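Long-range contact in 11S globulin seed storage protein (Amaranthus hypochondriacus, PDB 3QAC), which probably serves as a nutrient reservoir of the seed, a bicupin storage globulin of the 11S family: residues A285-A297 against R306-L318. Numbering follows the deposited sequence.
Sequences ARLAVNVDDPSKA and RLTTVNSFNLPIL
Val289 and Val291 pack on Thr308, Val310 and Leu315 where the two cupin beta-barrels of the 11S globulin subunit meet. Within this chain, strand 288-290 is the outermost strand of the first cupin's sheet, paired antiparallel with strand 138-142. Strand 305-310 lies in a sheet of the second cupin, beside strand 324-330.

The apolar side chains form a row. Leu287 lays CD2 on Ile317, 3.6 Å from Ile317 CG2. Leu315 has CG anti to its backbone N (chi1 -162°), which packs CD1 against the Leu287-Ala288 backbone, 3.6 Å from Ala288 N. Val289 and Val310 meet tip to tip, CG2 to CG2, while Val289 CG1 sits 3.8 Å from Leu315 CB. Val291 meets Val310 at about a right angle, and this spot is tight: Val291 CG1 is 3.3 Å from Val310 CG2, closer than usual van der Waals contact.

Thr308 stands between Val291 and Ala297. Its CG2 reaches the CB and CG1 of Val291, and Thr308 OG1 lies 3.2 Å from Ala297 CA. A glycine here would probably open a gap beside Val291 CB and CG1 and deprive Ala297 of the hydroxyl packed against it.

Arg306 packs mostly through carbon and over a face: Pro294 CA lies over one face of its guanidinium, and Ala297 CB rests against Arg306 CD. Asp292 OD1 is 4.3 Å from Arg306 NH2, too far for a salt bridge; Asp292 OD1 pairs instead with Lys327 NZ.

Asx turns shape the loop after strand 288-290. Asn290 OD1 accepts from Asp292 N. Asp293 OD1 takes both the N and the OG of Ser295 from the same face of its carboxylate, the OG at 2.7 Å.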
loop_
_atom_site.group_PDB
_atom_site.type_symbol
_atom_site.label_atom_id
_atom_site.label_comp_id
_atom_site.label_asym_id
_atom_site.label_seq_id
_atom_site.Cartn_x
_atom_site.Cartn_y
_atom_site.Cartn_z
ATOM N N ALA A 285 4.055 25.006 7.309
ATOM C CA ALA A 285 2.601 24.859 7.150
ATOM C C ALA A 285 1.873 24.795 8.499
ATOM O O ALA A 285 2.468 24.430 9.516
ATOM C CB ALA A 285 2.279 23.621 6.315
ATOM N N ARG A 286 0.589 25.142 8.524
ATOM C CA ARG A 286 -0.144 25.052 9.789
ATOM C C ARG A 286 -0.400 23.603 10.181
ATOM O O ARG A 286 -0.444 23.287 11.370
ATOM C CB ARG A 286 -1.455 25.846 9.777
ATOM C CD ARG A 286 -3.253 26.806 11.257
ATOM C CZ ARG A 286 -4.519 26.680 13.378
ATOM N NH2 ARG A 286 -3.571 27.348 14.021
ATOM N N LEU A 287 -0.542 22.729 9.183
ATOM C CA LEU A 287 -0.838 21.321 9.433
ATOM C C LEU A 287 -2.238 21.137 10.006
ATOM O O LEU A 287 -2.555 20.089 10.577
ATOM C CB LEU A 287 0.193 20.711 10.385
ATOM C CG LEU A 287 1.543 20.411 9.740
ATOM C CD1 LEU A 287 2.503 19.887 10.772
ATOM C CD2 LEU A 287 1.358 19.403 8.630
ATOM N N ALA A 288 -3.065 22.168 9.855
ATOM C CA ALA A 288 -4.429 22.146 10.361
ATOM C C ALA A 288 -5.331 23.023 9.510
ATOM O O ALA A 288 -4.868 23.951 8.871
ATOM C CB ALA A 288 -4.464 22.614 11.793
ATOM N N VAL A 289 -6.618 22.701 9.476
ATOM C CA VAL A 289 -7.618 23.672 9.052
ATOM C C VAL A 289 -8.812 23.638 10.016
ATOM O O VAL A 289 -9.240 22.581 10.471
ATOM C CB VAL A 289 -8.094 23.518 7.566
ATOM C CG1 VAL A 289 -7.164 22.638 6.746
ATOM C CG2 VAL A 289 -9.525 23.015 7.507
ATOM N N ASN A 290 -9.328 24.812 10.344
ATOM C CA ASN A 290 -10.461 24.898 11.238
ATOM C C ASN A 290 -11.757 24.692 10.461
ATOM O O ASN A 290 -12.075 25.456 9.548
ATOM C CB ASN A 290 -10.458 26.232 11.955
ATOM C CG ASN A 290 -11.339 26.227 13.156
ATOM O OD1 ASN A 290 -12.555 26.160 13.027
ATOM N ND2 ASN A 290 -10.741 26.287 14.344
ATOM N N VAL A 291 -12.490 23.637 10.801
ATOM C CA VAL A 291 -13.693 23.287 10.052
ATOM C C VAL A 291 -14.902 24.043 10.579
ATOM O O VAL A 291 -16.010 23.889 10.072
ATOM C CB VAL A 291 -13.980 21.769 10.078
ATOM C CG1 VAL A 291 -12.963 21.035 9.235
ATOM C CG2 VAL A 291 -13.967 21.266 11.490
ATOM N N ASP A 292 -14.688 24.865 11.599
ATOM C CA ASP A 292 -15.757 25.733 12.083
ATOM C C ASP A 292 -15.856 27.030 11.271
ATOM O O ASP A 292 -16.712 27.878 11.524
ATOM C CB ASP A 292 -15.586 26.009 13.571
ATOM C CG ASP A 292 -16.109 24.878 14.415
ATOM O OD1 ASP A 292 -16.853 24.054 13.833
ATOM O OD2 ASP A 292 -15.806 24.821 15.636
ATOM N N ASP A 293 -14.988 27.159 10.276
ATOM C CA ASP A 293 -14.967 28.346 9.443
ATOM C C ASP A 293 -16.058 28.220 8.388
ATOM O O ASP A 293 -15.874 27.551 7.372
ATOM C CB ASP A 293 -13.589 28.492 8.805
ATOM C CG ASP A 293 -13.471 29.726 7.915
ATOM O OD1 ASP A 293 -14.511 30.244 7.438
ATOM O OD2 ASP A 293 -12.323 30.169 7.681
ATOM N N PRO A 294 -17.193 28.896 8.610
ATOM C CA PRO A 294 -18.359 28.678 7.749
ATOM C C PRO A 294 -18.104 29.004 6.277
ATOM O O PRO A 294 -18.813 28.458 5.425
ATOM C CB PRO A 294 -19.423 29.612 8.347
ATOM C CG PRO A 294 -18.925 29.953 9.724
ATOM C CD PRO A 294 -17.434 29.957 9.599
ATOM N N SER A 295 -17.130 29.859 5.971
ATOM C CA SER A 295 -16.823 30.147 4.569
ATOM C C SER A 295 -16.200 28.947 3.861
ATOM O O SER A 295 -16.222 28.868 2.628
ATOM C CB SER A 295 -15.874 31.335 4.440
ATOM O OG SER A 295 -14.556 30.969 4.789
ATOM N N LYS A 296 -15.642 28.015 4.631
ATOM C CA LYS A 296 -14.944 26.881 4.035
ATOM C C LYS A 296 -15.876 25.722 3.711
ATOM O O LYS A 296 -15.546 24.864 2.899
ATOM C CB LYS A 296 -13.764 26.446 4.904
ATOM C CG LYS A 296 -12.708 27.544 5.041
ATOM C CD LYS A 296 -11.422 27.022 5.673
ATOM C CE LYS A 296 -10.197 27.796 5.159
ATOM N NZ LYS A 296 -8.894 27.117 5.493
ATOM N N ALA A 297 -17.052 25.722 4.324
ATOM C CA ALA A 297 -18.063 24.721 4.017
ATOM C C ALA A 297 -18.180 24.434 2.513
ATOM O O ALA A 297 -18.186 25.354 1.696
ATOM C CB ALA A 297 -19.412 25.147 4.588
ATOM N N ARG A 306 -24.513 22.371 7.411
ATOM C CA ARG A 306 -23.345 22.416 6.552
ATOM C C ARG A 306 -22.402 21.220 6.710
ATOM O O ARG A 306 -22.416 20.485 7.719
ATOM C CB ARG A 306 -22.574 23.721 6.760
ATOM C CG ARG A 306 -22.058 23.905 8.155
ATOM C CD ARG A 306 -20.979 24.960 8.179
ATOM N NE ARG A 306 -21.086 25.818 9.354
ATOM C CZ ARG A 306 -20.444 25.613 10.504
ATOM N NH1 ARG A 306 -20.616 26.463 11.513
ATOM N NH2 ARG A 306 -19.634 24.562 10.655
ATOM N N LEU A 307 -21.572 21.054 5.691
ATOM C CA LEU A 307 -20.598 19.995 5.640
ATOM C C LEU A 307 -19.303 20.659 5.223
ATOM O O LEU A 307 -19.285 21.462 4.300
ATOM C CB LEU A 307 -21.046 18.955 4.621
ATOM C CG LEU A 307 -20.337 17.622 4.567
ATOM C CD1 LEU A 307 -20.521 16.868 5.902
ATOM C CD2 LEU A 307 -20.905 16.836 3.410
ATOM N N THR A 308 -18.224 20.359 5.926
ATOM C CA THR A 308 -16.944 20.990 5.651
ATOM C C THR A 308 -15.881 19.922 5.580
ATOM O O THR A 308 -15.688 19.177 6.539
ATOM C CB THR A 308 -16.576 22.000 6.743
ATOM O OG1 THR A 308 -17.541 23.051 6.754
ATOM C CG2 THR A 308 -15.209 22.591 6.488
ATOM N N THR A 309 -15.206 19.827 4.439
ATOM C CA THR A 309 -14.241 18.753 4.248
ATOM C C THR A 309 -12.809 19.209 4.445
ATOM O O THR A 309 -12.442 20.320 4.086
ATOM C CB THR A 309 -14.366 18.084 2.871
ATOM O OG1 THR A 309 -13.930 18.996 1.857
ATOM C CG2 THR A 309 -15.795 17.687 2.603
ATOM N N VAL A 310 -12.012 18.346 5.063
ATOM C CA VAL A 310 -10.575 18.521 5.086
ATOM C C VAL A 310 -9.979 17.392 4.273
ATOM O O VAL A 310 -10.114 16.209 4.628
ATOM C CB VAL A 310 -10.013 18.419 6.491
ATOM C CG1 VAL A 310 -8.553 18.854 6.492
ATOM C CG2 VAL A 310 -10.823 19.258 7.426
ATOM N N ASN A 311 -9.341 17.765 3.174
ATOM C CA ASN A 311 -8.626 16.822 2.336
ATOM C C ASN A 311 -7.301 17.416 1.873
ATOM O O ASN A 311 -6.770 18.311 2.507
ATOM C CB ASN A 311 -9.484 16.370 1.158
ATOM C CG ASN A 311 -9.907 17.525 0.253
ATOM O OD1 ASN A 311 -9.297 18.593 0.252
ATOM N ND2 ASN A 311 -10.958 17.300 -0.527
ATOM N N SER A 312 -6.767 16.887 0.787
ATOM C CA SER A 312 -5.419 17.204 0.349
ATOM C C SER A 312 -5.294 18.597 -0.268
ATOM O O SER A 312 -4.188 19.080 -0.470
ATOM C CB SER A 312 -4.952 16.173 -0.675
ATOM O OG SER A 312 -4.866 14.887 -0.102
ATOM N N PHE A 313 -6.422 19.229 -0.573
ATOM C CA PHE A 313 -6.416 20.554 -1.200
ATOM C C PHE A 313 -6.342 21.686 -0.180
ATOM O O PHE A 313 -5.575 22.625 -0.350
ATOM C CB PHE A 313 -7.613 20.715 -2.139
ATOM C CG PHE A 313 -7.783 19.550 -3.058
ATOM C CD1 PHE A 313 -6.898 19.350 -4.107
ATOM C CD2 PHE A 313 -8.790 18.619 -2.842
ATOM C CE1 PHE A 313 -7.028 18.251 -4.942
ATOM C CE2 PHE A 313 -8.937 17.519 -3.673
ATOM C CZ PHE A 313 -8.050 17.331 -4.725
ATOM N N ASN A 314 -7.108 21.601 0.896
ATOM C CA ASN A 314 -6.953 22.608 1.929
ATOM C C ASN A 314 -5.953 22.192 3.001
ATOM O O ASN A 314 -5.477 23.024 3.765
ATOM C CB ASN A 314 -8.301 23.011 2.530
ATOM C CG ASN A 314 -9.143 21.813 2.917
ATOM O OD1 ASN A 314 -10.370 21.849 2.841
ATOM N ND2 ASN A 314 -8.485 20.744 3.310
ATOM N N LEU A 315 -5.631 20.901 3.059
ATOM C CA LEU A 315 -4.594 20.420 3.974
ATOM C C LEU A 315 -3.671 19.479 3.210
ATOM O O LEU A 315 -3.877 18.255 3.194
ATOM C CB LEU A 315 -5.211 19.732 5.194
ATOM C CG LEU A 315 -4.296 19.558 6.414
ATOM C CD1 LEU A 315 -3.346 20.722 6.555
ATOM C CD2 LEU A 315 -5.097 19.396 7.683
ATOM N N PRO A 316 -2.653 20.056 2.548
ATOM C CA PRO A 316 -1.819 19.312 1.588
ATOM C C PRO A 316 -1.073 18.134 2.212
ATOM O O PRO A 316 -0.862 17.133 1.538
ATOM C CB PRO A 316 -0.838 20.375 1.066
ATOM C CG PRO A 316 -1.565 21.696 1.284
ATOM C CD PRO A 316 -2.308 21.490 2.590
ATOM N N ILE A 317 -0.694 18.253 3.479
ATOM C CA ILE A 317 -0.017 17.160 4.166
ATOM C C ILE A 317 -0.857 15.870 4.067
ATOM O O ILE A 317 -0.318 14.768 4.038
ATOM C CB ILE A 317 0.295 17.537 5.637
ATOM C CG1 ILE A 317 1.186 16.497 6.304
ATOM C CG2 ILE A 317 -0.979 17.709 6.438
ATOM C CD1 ILE A 317 2.463 16.222 5.575
ATOM N N LEU A 318 -2.175 16.005 3.966
ATOM C CA LEU A 318 -3.021 14.827 3.903
ATOM C C LEU A 318 -2.715 14.007 2.664
ATOM O O LEU A 318 -3.166 12.866 2.539
ATOM C CB LEU A 318 -4.498 15.209 3.927
ATOM C CG LEU A 318 -4.897 15.907 5.219
ATOM C CD1 LEU A 318 -6.378 16.260 5.206
ATOM C CD2 LEU A 318 -4.539 15.011 6.387
#